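Long-range contacts in phosphoribosylaminoimidazole carboxylase, ATPase subunit (Bacillus anthracis, PDB 3V4S), which probably catalyses the ATP-dependent carboxylation of aminoimidazole ribonucleotide with bicarbonate to give N5-carboxyaminoimidazole ribonucleotide in purine biosynthesis: residues 111-116 with 151-156; 286-291 with 357-362. All coordinates share one frame; numbering follows the deposited sequence.

In the fold
Contact 1 and contact 2 follow one another along the chain and lie on opposite sides of its centre. Their centres are 31 Å apart and their nearest atoms about 20 Å apart. Contact 1 joins the start of helix 113-123 to the end of strand 150-154. Its residues R113 and K153 bind ATP, and its E116 binds a magnesium ion. Contact 2 ties the short helix 286-289 to strand 354-361 of the large antiparallel sheet. The carbonate ion is held by R278, H280, N281 and K354. The first three come shortly before 286-291 in sequence, and K354 starts the strand that holds 357-362.

Contact 1. Residues 111-116 with 151-156; sequences QNRFTE and VLKTTT. With MG (magnesium ion), chain H; ATP (adenosine-5'-triphosphate), chain F.
The R113 guanidinium has K153 CD over one face, 3.6 Å above its plane and toward the rim. T154 O and water 1 lie at its edge, near the plane, as does ATP O2B. R113 NE gives T154 O a bent bond of 3.0 Å. R113 NH2 reaches ATP O2B at 2.7 Å with a nearly straight bond, and also donates to water 1. That water in turn donates to T154 OG1.

The R113 and K153 side chains cross at about a right angle. The extended K153 chain carries NZ to the nucleotide, where it bonds to ATP O2A (2.8 Å) and ATP N7 (3.0 Å). R113 meets the beta phosphate, while K153 spans the alpha phosphate and the adenine, in the nucleotide site of the ATP-grasp fold. R113 NH1 pairs with E274, and K153 NZ with E188.

The backbones join where R113 N donates to T155 O at 2.8 Å. Just before the helix, N112 is the N-cap: its OD1 accepts from T115 N and, weakly, from F114 N. The same OD1 lies 3.8 Å from T155 CB. One turn on, E116 OE1 binds a magnesium ion at 2.5 Å; T110 O and L275 O are further ligands.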
ATOM      1  N   GLN B 111      19.535  -1.289 -22.259  1.00 32.48           N
ATOM      2  CA  GLN B 111      20.799  -1.277 -21.520  1.00 33.62           C
ATOM      3  C   GLN B 111      21.958  -0.595 -22.215  1.00 31.73           C
ATOM      4  O   GLN B 111      22.978  -0.316 -21.588  1.00 31.00           O
ATOM      5  CB  GLN B 111      21.269  -2.709 -21.323  1.00 36.75           C
ATOM      6  CG  GLN B 111      20.966  -3.298 -19.974  1.00 42.79           C
ATOM      7  CD  GLN B 111      21.543  -4.696 -19.851  1.00 46.73           C
ATOM      8  OE1 GLN B 111      22.056  -5.266 -20.825  1.00 48.58           O
ATOM      9  NE2 GLN B 111      21.448  -5.262 -18.657  1.00 50.91           N
ATOM     10  N   ASN B 112      21.842  -0.417 -23.525  1.00 30.44           N
ATOM     11  CA  ASN B 112      22.908   0.192 -24.312  1.00 28.86           C
ATOM     12  C   ASN B 112      22.338   1.396 -25.050  1.00 26.88           C
ATOM     13  O   ASN B 112      21.371   1.258 -25.799  1.00 28.02           O
ATOM     14  CB  ASN B 112      23.529  -0.836 -25.260  1.00 28.13           C
ATOM     15  CG  ASN B 112      24.590  -0.233 -26.165  1.00 30.30           C
ATOM     16  OD1 ASN B 112      24.388   0.821 -26.775  1.00 30.03           O
ATOM     17  ND2 ASN B 112      25.725  -0.905 -26.264  1.00 30.32           N
ATOM     18  N   ARG B 113      22.920   2.569 -24.821  1.00 25.11           N
ATOM     19  CA  ARG B 113      22.352   3.824 -25.319  1.00 27.49           C
ATOM     20  C   ARG B 113      22.282   3.871 -26.835  1.00 28.40           C
ATOM     21  O   ARG B 113      21.340   4.438 -27.396  1.00 26.76           O
ATOM     22  CB  ARG B 113      23.129   5.033 -24.821  1.00 26.86           C
ATOM     23  CG  ARG B 113      23.074   5.264 -23.326  1.00 28.22           C
ATOM     24  CD  ARG B 113      23.625   6.645 -23.015  1.00 29.19           C
ATOM     25  NE  ARG B 113      23.793   6.860 -21.579  1.00 30.25           N
ATOM     26  CZ  ARG B 113      22.820   7.258 -20.763  1.00 32.75           C
ATOM     27  NH1 ARG B 113      21.600   7.503 -21.243  1.00 32.92           N
ATOM     28  NH2 ARG B 113      23.068   7.420 -19.468  1.00 33.67           N
ATOM     29  N   PHE B 114      23.280   3.276 -27.493  1.00 29.44           N
ATOM     30  CA  PHE B 114      23.305   3.213 -28.951  1.00 30.01           C
ATOM     31  C   PHE B 114      22.170   2.342 -29.485  1.00 30.55           C
ATOM     32  O   PHE B 114      21.422   2.777 -30.368  1.00 30.06           O
ATOM     33  CB  PHE B 114      24.668   2.708 -29.454  1.00 30.68           C
ATOM     34  CG  PHE B 114      24.817   2.728 -30.959  1.00 31.05           C
ATOM     35  CD1 PHE B 114      25.009   3.928 -31.642  1.00 30.64           C
ATOM     36  CD2 PHE B 114      24.794   1.540 -31.687  1.00 32.59           C
ATOM     37  CE1 PHE B 114      25.159   3.944 -33.025  1.00 30.44           C
ATOM     38  CE2 PHE B 114      24.947   1.548 -33.073  1.00 33.84           C
ATOM     39  CZ  PHE B 114      25.135   2.752 -33.737  1.00 31.15           C
ATOM     40  N   THR B 115      22.038   1.124 -28.956  1.00 31.10           N
ATOM     41  CA  THR B 115      20.986   0.201 -29.421  1.00 33.16           C
ATOM     42  C   THR B 115      19.590   0.703 -29.019  1.00 32.92           C
ATOM     43  O   THR B 115      18.603   0.481 -29.736  1.00 32.12           O
ATOM     44  CB  THR B 115      21.229  -1.256 -28.974  1.00 35.68           C
ATOM     45  OG1 THR B 115      21.154  -1.348 -27.553  1.00 40.34           O
ATOM     46  CG2 THR B 115      22.612  -1.723 -29.400  1.00 38.11           C
ATOM     47  N   GLU B 116      19.536   1.414 -27.893  1.00 31.12           N
ATOM     48  CA  GLU B 116      18.330   2.105 -27.442  1.00 31.11           C
ATOM     49  C   GLU B 116      17.844   3.177 -28.414  1.00 31.24           C
ATOM     50  O   GLU B 116      16.633   3.266 -28.684  1.00 30.07           O
ATOM     51  CB  GLU B 116      18.565   2.743 -26.075  1.00 31.23           C
ATOM     52  CG  GLU B 116      17.323   3.364 -25.455  1.00 32.56           C
ATOM     53  CD  GLU B 116      17.592   3.926 -24.074  1.00 33.52           C
ATOM     54  OE1 GLU B 116      16.960   3.449 -23.112  1.00 31.35           O
ATOM     55  OE2 GLU B 116      18.454   4.825 -23.946  1.00 37.07           O
ATOM     56  N   VAL B 151      26.331  16.563 -25.620  1.00 25.76           N
ATOM     57  CA  VAL B 151      26.546  15.802 -24.414  1.00 24.97           C
ATOM     58  C   VAL B 151      27.097  14.440 -24.786  1.00 23.75           C
ATOM     59  O   VAL B 151      26.527  13.747 -25.620  1.00 24.92           O
ATOM     60  CB  VAL B 151      25.250  15.645 -23.577  1.00 25.77           C
ATOM     61  CG1 VAL B 151      25.496  14.742 -22.377  1.00 25.61           C
ATOM     62  CG2 VAL B 151      24.765  17.011 -23.101  1.00 27.38           C
ATOM     63  N   LEU B 152      28.216  14.085 -24.167  1.00 23.32           N
ATOM     64  CA  LEU B 152      28.827  12.762 -24.308  1.00 23.03           C
ATOM     65  C   LEU B 152      28.393  11.830 -23.163  1.00 22.52           C
ATOM     66  O   LEU B 152      28.530  12.169 -21.983  1.00 24.43           O
ATOM     67  CB  LEU B 152      30.353  12.908 -24.310  1.00 23.23           C
ATOM     68  CG  LEU B 152      31.180  11.685 -24.701  1.00 23.05           C
ATOM     69  CD1 LEU B 152      30.972  11.303 -26.172  1.00 23.08           C
ATOM     70  CD2 LEU B 152      32.653  11.976 -24.419  1.00 23.26           C
ATOM     71  N   LYS B 153      27.902  10.650 -23.512  1.00 23.72           N
ATOM     72  CA  LYS B 153      27.371   9.696 -22.528  1.00 24.33           C
ATOM     73  C   LYS B 153      27.954   8.325 -22.820  1.00 24.96           C
ATOM     74  O   LYS B 153      27.946   7.897 -23.975  1.00 23.40           O
ATOM     75  CB  LYS B 153      25.837   9.567 -22.677  1.00 23.77           C
ATOM     76  CG  LYS B 153      25.022  10.858 -22.605  1.00 23.40           C
ATOM     77  CD  LYS B 153      23.522  10.546 -22.645  1.00 23.29           C
ATOM     78  CE  LYS B 153      22.727  11.824 -22.390  1.00 23.59           C
ATOM     79  NZ  LYS B 153      21.254  11.619 -22.486  1.00 23.06           N
ATOM     80  N   THR B 154      28.402   7.613 -21.783  1.00 25.06           N
ATOM     81  CA  THR B 154      28.792   6.205 -21.939  1.00 24.24           C
ATOM     82  C   THR B 154      27.601   5.391 -22.395  1.00 25.90           C
ATOM     83  O   THR B 154      26.479   5.614 -21.920  1.00 26.91           O
ATOM     84  CB  THR B 154      29.335   5.596 -20.626  1.00 24.22           C
ATOM     85  OG1 THR B 154      28.290   5.555 -19.638  1.00 24.25           O
ATOM     86  CG2 THR B 154      30.495   6.412 -20.105  1.00 22.93           C
ATOM     87  N   THR B 155      27.825   4.448 -23.309  1.00 24.87           N
ATOM     88  CA  THR B 155      26.709   3.648 -23.833  1.00 24.59           C
ATOM     89  C   THR B 155      26.146   2.654 -22.809  1.00 25.61           C
ATOM     90  O   THR B 155      24.977   2.263 -22.906  1.00 25.07           O
ATOM     91  CB  THR B 155      27.068   2.890 -25.120  1.00 23.99           C
ATOM     92  OG1 THR B 155      28.250   2.116 -24.906  1.00 22.88           O
ATOM     93  CG2 THR B 155      27.262   3.871 -26.307  1.00 21.39           C
ATOM     94  N   THR B 156      26.963   2.253 -21.839  1.00 26.03           N
ATOM     95  CA  THR B 156      26.498   1.353 -20.786  1.00 28.85           C
ATOM     96  C   THR B 156      26.890   1.844 -19.382  1.00 30.18           C
ATOM     97  O   THR B 156      27.787   2.686 -19.232  1.00 29.52           O
ATOM     98  CB  THR B 156      27.006  -0.096 -20.984  1.00 29.08           C
ATOM     99  OG1 THR B 156      28.440  -0.107 -20.975  1.00 30.09           O
ATOM    100  CG2 THR B 156      26.478  -0.703 -22.310  1.00 28.97           C
TER
HETATM  101 MG    MG H 403      17.989   2.805 -20.984  1.00 35.41          MG
HETATM  102  PG  ATP F 401      19.354   8.021 -14.807  0.70 28.51           P
HETATM  103  O1G ATP F 401      17.927   8.411 -15.102  0.70 30.83           O
HETATM  104  O2G ATP F 401      19.794   8.198 -13.369  0.70 28.50           O
HETATM  105  O3G ATP F 401      19.745   6.695 -15.397  0.70 28.40           O
HETATM  106  PB  ATP F 401      21.405   8.892 -16.669  1.00 34.56           P
HETATM  107  O1B ATP F 401      22.678   8.708 -15.893  1.00 35.37           O
HETATM  108  O2B ATP F 401      21.027   7.911 -17.731  1.00 35.62           O
HETATM  109  O3B ATP F 401      20.187   9.168 -15.620  1.00 34.23           O
HETATM  110  PA  ATP F 401      20.451  10.863 -18.525  1.00 33.04           P
HETATM  111  O1A ATP F 401      19.053  10.477 -18.093  1.00 32.72           O
HETATM  112  O2A ATP F 401      20.897  10.584 -19.937  1.00 32.25           O
HETATM  113  O3A ATP F 401      21.539  10.292 -17.465  1.00 34.03           O
HETATM  114  O5' ATP F 401      20.638  12.424 -18.241  1.00 31.84           O
HETATM  115  C5' ATP F 401      20.464  12.925 -16.918  1.00 32.81           C
HETATM  116  C4' ATP F 401      19.932  14.341 -17.077  1.00 34.30           C
HETATM  117  O4' ATP F 401      20.857  15.133 -17.848  1.00 33.97           O
HETATM  118  C3' ATP F 401      18.624  14.387 -17.862  1.00 34.39           C
HETATM  119  O3' ATP F 401      17.452  14.065 -17.090  1.00 32.65           O
HETATM  120  C2' ATP F 401      18.663  15.798 -18.432  1.00 34.96           C
HETATM  121  O2' ATP F 401      18.211  16.756 -17.471  1.00 34.28           O
HETATM  122  C1' ATP F 401      20.151  16.025 -18.721  1.00 34.54           C
HETATM  123  N9  ATP F 401      20.401  15.682 -20.147  1.00 35.00           N
HETATM  124  C8  ATP F 401      20.813  14.486 -20.628  1.00 33.88           C
HETATM  125  N7  ATP F 401      20.900  14.514 -21.982  1.00 35.09           N
HETATM  126  C5  ATP F 401      20.554  15.753 -22.393  1.00 35.08           C
HETATM  127  C6  ATP F 401      20.439  16.474 -23.685  1.00 35.12           C
HETATM  128  N6  ATP F 401      20.726  15.873 -24.865  1.00 34.52           N
HETATM  129  N1  ATP F 401      20.037  17.771 -23.653  1.00 38.04           N
HETATM  130  C2  ATP F 401      19.745  18.414 -22.502  1.00 36.31           C
HETATM  131  N3  ATP F 401      19.825  17.817 -21.303  1.00 35.81           N
HETATM  132  C4  ATP F 401      20.221  16.519 -21.178  1.00 35.40           C
HETATM  133  O   HOH W   1      26.000   7.303 -19.301  1.00 34.98           O
HETATM  134  O   HOH W   2      19.611   4.319 -21.228  1.00 35.54           O
HETATM  135  O   HOH W   3      18.330   2.520 -18.885  1.00 38.74           O

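Contact 2. Residues 286-291 with 357-362; sequences TQDACE and HVNILN
H357 CG sits between its backbone N and carbonyl carbon (chi1 62°), which turns the ring toward the 286-291 segment. Q287 meets it with CG anti to its own carbonyl carbon and the chain extended beyond CG. Its OE1 therefore comes to the edge of the imidazole.

H357 NE2 donates to Q287 OE1 at 2.7 Å. As the donor to a carbonyl oxygen, NE2 carries a proton here. The acceptor lies nearly in the ring plane, but the bond is bent. The amide and ring planes are well turned from each other. The other ring nitrogen, ND1, is hydrogen-bonded to Y344 OH, so both nitrogens are held. H342 and H284 stack with the ring.

The second polar link is straighter. N359 ND2 donates to D288 OD2 at 2.8 Å, with 171° at the hydrogen. It meets the carboxylate on the anti side of OD2, and the two planes are 71° apart. OD2 is also hydrogen-bonded to H342 NE2, while N359 ND2 has a further acceptor in H284 O. These bonds fix both groups.

Beyond N359, L361 makes the apolar part of the contact. Its CD2 touches D288 CB at 4.1 Å and A289 CB at 4.2 Å, while CD1 lies 3.5 Å from D288 O.

H357, N359 and L361 face the same way from strand 354-361, toward the weakly bonded helix 286-289. The contact thus joins the ATP-grasp family region to the C-terminal domain region, beside the subunit interface. L361 also packs on E291 of the second subunit, and Q287 NE2 bonds to E35 of that subunit. On the strand's other face, I360 packs against helix 365-374. Strands 316-322 and 339-343 flank strand 354-361 in the antiparallel sheet.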
ATOM      1  N   THR B 286       2.874   7.201  -7.827  1.00 19.36           N
ATOM      2  CA  THR B 286       1.714   6.330  -7.998  1.00 19.00           C
ATOM      3  C   THR B 286       1.302   5.561  -6.724  1.00 19.22           C
ATOM      4  O   THR B 286       0.196   5.056  -6.655  1.00 19.73           O
ATOM      5  CB  THR B 286       1.921   5.296  -9.132  1.00 19.56           C
ATOM      6  OG1 THR B 286       3.007   4.403  -8.796  1.00 18.74           O
ATOM      7  CG2 THR B 286       2.194   6.000 -10.490  1.00 18.95           C
ATOM      8  N   GLN B 287       2.198   5.451  -5.749  1.00 19.31           N
ATOM      9  CA  GLN B 287       1.939   4.642  -4.551  1.00 19.83           C
ATOM     10  C   GLN B 287       0.844   5.285  -3.721  1.00 19.73           C
ATOM     11  O   GLN B 287       0.068   4.593  -3.096  1.00 20.87           O
ATOM     12  CB  GLN B 287       3.190   4.534  -3.684  1.00 19.56           C
ATOM     13  CG  GLN B 287       4.317   3.674  -4.249  1.00 19.53           C
ATOM     14  CD  GLN B 287       5.401   3.475  -3.207  1.00 19.95           C
ATOM     15  OE1 GLN B 287       6.038   4.438  -2.772  1.00 22.65           O
ATOM     16  NE2 GLN B 287       5.586   2.243  -2.766  1.00 19.65           N
ATOM     17  N   ASP B 288       0.800   6.616  -3.734  1.00 20.29           N
ATOM     18  CA  ASP B 288      -0.141   7.383  -2.933  1.00 21.16           C
ATOM     19  C   ASP B 288      -1.161   8.186  -3.726  1.00 21.36           C
ATOM     20  O   ASP B 288      -2.179   8.576  -3.162  1.00 19.97           O
ATOM     21  CB  ASP B 288       0.630   8.296  -1.967  1.00 21.69           C
ATOM     22  CG  ASP B 288       1.485   7.499  -1.003  1.00 22.12           C
ATOM     23  OD1 ASP B 288       0.906   6.710  -0.229  1.00 24.08           O
ATOM     24  OD2 ASP B 288       2.721   7.612  -1.039  1.00 22.24           O
ATOM     25  N   ALA B 289      -0.905   8.430  -5.019  1.00 21.82           N
ATOM     26  CA  ALA B 289      -1.758   9.355  -5.800  1.00 22.30           C
ATOM     27  C   ALA B 289      -2.597   8.690  -6.893  1.00 21.89           C
ATOM     28  O   ALA B 289      -3.536   9.302  -7.427  1.00 21.06           O
ATOM     29  CB  ALA B 289      -0.938  10.496  -6.387  1.00 22.08           C
ATOM     30  N   CYS B 290      -2.293   7.440  -7.207  1.00 22.74           N
ATOM     31  CA  CYS B 290      -3.065   6.738  -8.237  1.00 23.42           C
ATOM     32  C   CYS B 290      -3.900   5.630  -7.681  1.00 23.38           C
ATOM     33  O   CYS B 290      -3.665   5.146  -6.572  1.00 23.33           O
ATOM     34  CB  CYS B 290      -2.161   6.193  -9.351  1.00 23.33           C
ATOM     35  SG  CYS B 290      -1.426   7.498 -10.331  1.00 27.38           S
ATOM     36  N   GLU B 291      -4.858   5.197  -8.485  1.00 22.95           N
ATOM     37  CA  GLU B 291      -5.730   4.108  -8.111  1.00 24.51           C
ATOM     38  C   GLU B 291      -4.927   2.791  -7.945  1.00 23.92           C
ATOM     39  O   GLU B 291      -5.222   1.980  -7.054  1.00 23.12           O
ATOM     40  CB  GLU B 291      -6.859   4.014  -9.154  1.00 26.09           C
ATOM     41  CG  GLU B 291      -8.053   3.181  -8.731  1.00 26.50           C
ATOM     42  CD  GLU B 291      -9.203   3.259  -9.723  1.00 28.84           C
ATOM     43  OE1 GLU B 291      -9.829   2.196 -10.004  1.00 29.18           O
ATOM     44  OE2 GLU B 291      -9.484   4.388 -10.207  1.00 28.20           O
ATOM     45  N   HIS B 357      11.582   8.203  -0.352  1.00 18.72           N
ATOM     46  CA  HIS B 357      10.916   9.330  -0.994  1.00 18.98           C
ATOM     47  C   HIS B 357       9.719   9.734  -0.202  1.00 19.63           C
ATOM     48  O   HIS B 357       9.188   8.944   0.590  1.00 19.90           O
ATOM     49  CB  HIS B 357      10.508   8.992  -2.432  1.00 17.79           C
ATOM     50  CG  HIS B 357       9.527   7.856  -2.541  1.00 17.50           C
ATOM     51  ND1 HIS B 357       9.920   6.566  -2.622  1.00 16.56           N
ATOM     52  CD2 HIS B 357       8.131   7.849  -2.613  1.00 17.51           C
ATOM     53  CE1 HIS B 357       8.847   5.775  -2.741  1.00 17.05           C
ATOM     54  NE2 HIS B 357       7.743   6.559  -2.735  1.00 17.93           N
ATOM     55  N   VAL B 358       9.272  10.966  -0.408  1.00 20.32           N
ATOM     56  CA  VAL B 358       8.049  11.427   0.209  1.00 22.06           C
ATOM     57  C   VAL B 358       7.073  11.920  -0.868  1.00 22.87           C
ATOM     58  O   VAL B 358       7.446  12.733  -1.730  1.00 23.63           O
ATOM     59  CB  VAL B 358       8.323  12.487   1.299  1.00 24.60           C
ATOM     60  CG1 VAL B 358       9.254  13.583   0.787  1.00 24.48           C
ATOM     61  CG2 VAL B 358       7.014  13.073   1.804  1.00 26.14           C
ATOM     62  N   ASN B 359       5.842  11.408  -0.848  1.00 21.47           N
ATOM     63  CA  ASN B 359       4.802  11.891  -1.769  1.00 21.59           C
ATOM     64  C   ASN B 359       3.970  12.937  -1.046  1.00 22.33           C
ATOM     65  O   ASN B 359       3.345  12.639  -0.029  1.00 21.55           O
ATOM     66  CB  ASN B 359       3.917  10.750  -2.271  1.00 20.39           C
ATOM     67  CG  ASN B 359       4.651   9.806  -3.209  1.00 20.59           C
ATOM     68  OD1 ASN B 359       5.458  10.243  -4.034  1.00 20.04           O
ATOM     69  ND2 ASN B 359       4.349   8.501  -3.112  1.00 18.91           N
ATOM     70  N   ILE B 360       4.001  14.167  -1.559  1.00 22.06           N
ATOM     71  CA  ILE B 360       3.273  15.287  -0.964  1.00 22.40           C
ATOM     72  C   ILE B 360       1.975  15.480  -1.745  1.00 23.85           C
ATOM     73  O   ILE B 360       1.991  15.913  -2.904  1.00 24.64           O
ATOM     74  CB  ILE B 360       4.121  16.580  -0.941  1.00 21.36           C
ATOM     75  CG1 ILE B 360       5.468  16.328  -0.256  1.00 20.39           C
ATOM     76  CG2 ILE B 360       3.378  17.712  -0.222  1.00 21.70           C
ATOM     77  CD1 ILE B 360       6.411  17.517  -0.234  1.00 21.19           C
ATOM     78  N   LEU B 361       0.854  15.119  -1.125  1.00 23.27           N
ATOM     79  CA  LEU B 361      -0.431  15.219  -1.796  1.00 25.27           C
ATOM     80  C   LEU B 361      -1.120  16.525  -1.429  1.00 24.50           C
ATOM     81  O   LEU B 361      -1.143  16.928  -0.264  1.00 23.65           O
ATOM     82  CB  LEU B 361      -1.360  14.051  -1.431  1.00 26.16           C
ATOM     83  CG  LEU B 361      -0.939  12.576  -1.540  1.00 27.95           C
ATOM     84  CD1 LEU B 361      -2.186  11.713  -1.653  1.00 28.47           C
ATOM     85  CD2 LEU B 361      -0.012  12.277  -2.693  1.00 26.38           C
ATOM     86  N   ASN B 362      -1.714  17.164  -2.424  1.00 25.79           N
ATOM     87  CA  ASN B 362      -2.464  18.381  -2.185  1.00 27.70           C
ATOM     88  C   ASN B 362      -3.351  18.659  -3.374  1.00 30.36           C
ATOM     89  O   ASN B 362      -2.983  18.321  -4.500  1.00 29.36           O
ATOM     90  CB  ASN B 362      -1.519  19.554  -1.935  1.00 28.04           C
ATOM     91  CG  ASN B 362      -2.207  20.701  -1.225  1.00 29.87           C
ATOM     92  OD1 ASN B 362      -2.974  21.454  -1.832  1.00 31.23           O
ATOM     93  ND2 ASN B 362      -1.937  20.841   0.063  1.00 29.19           N
TER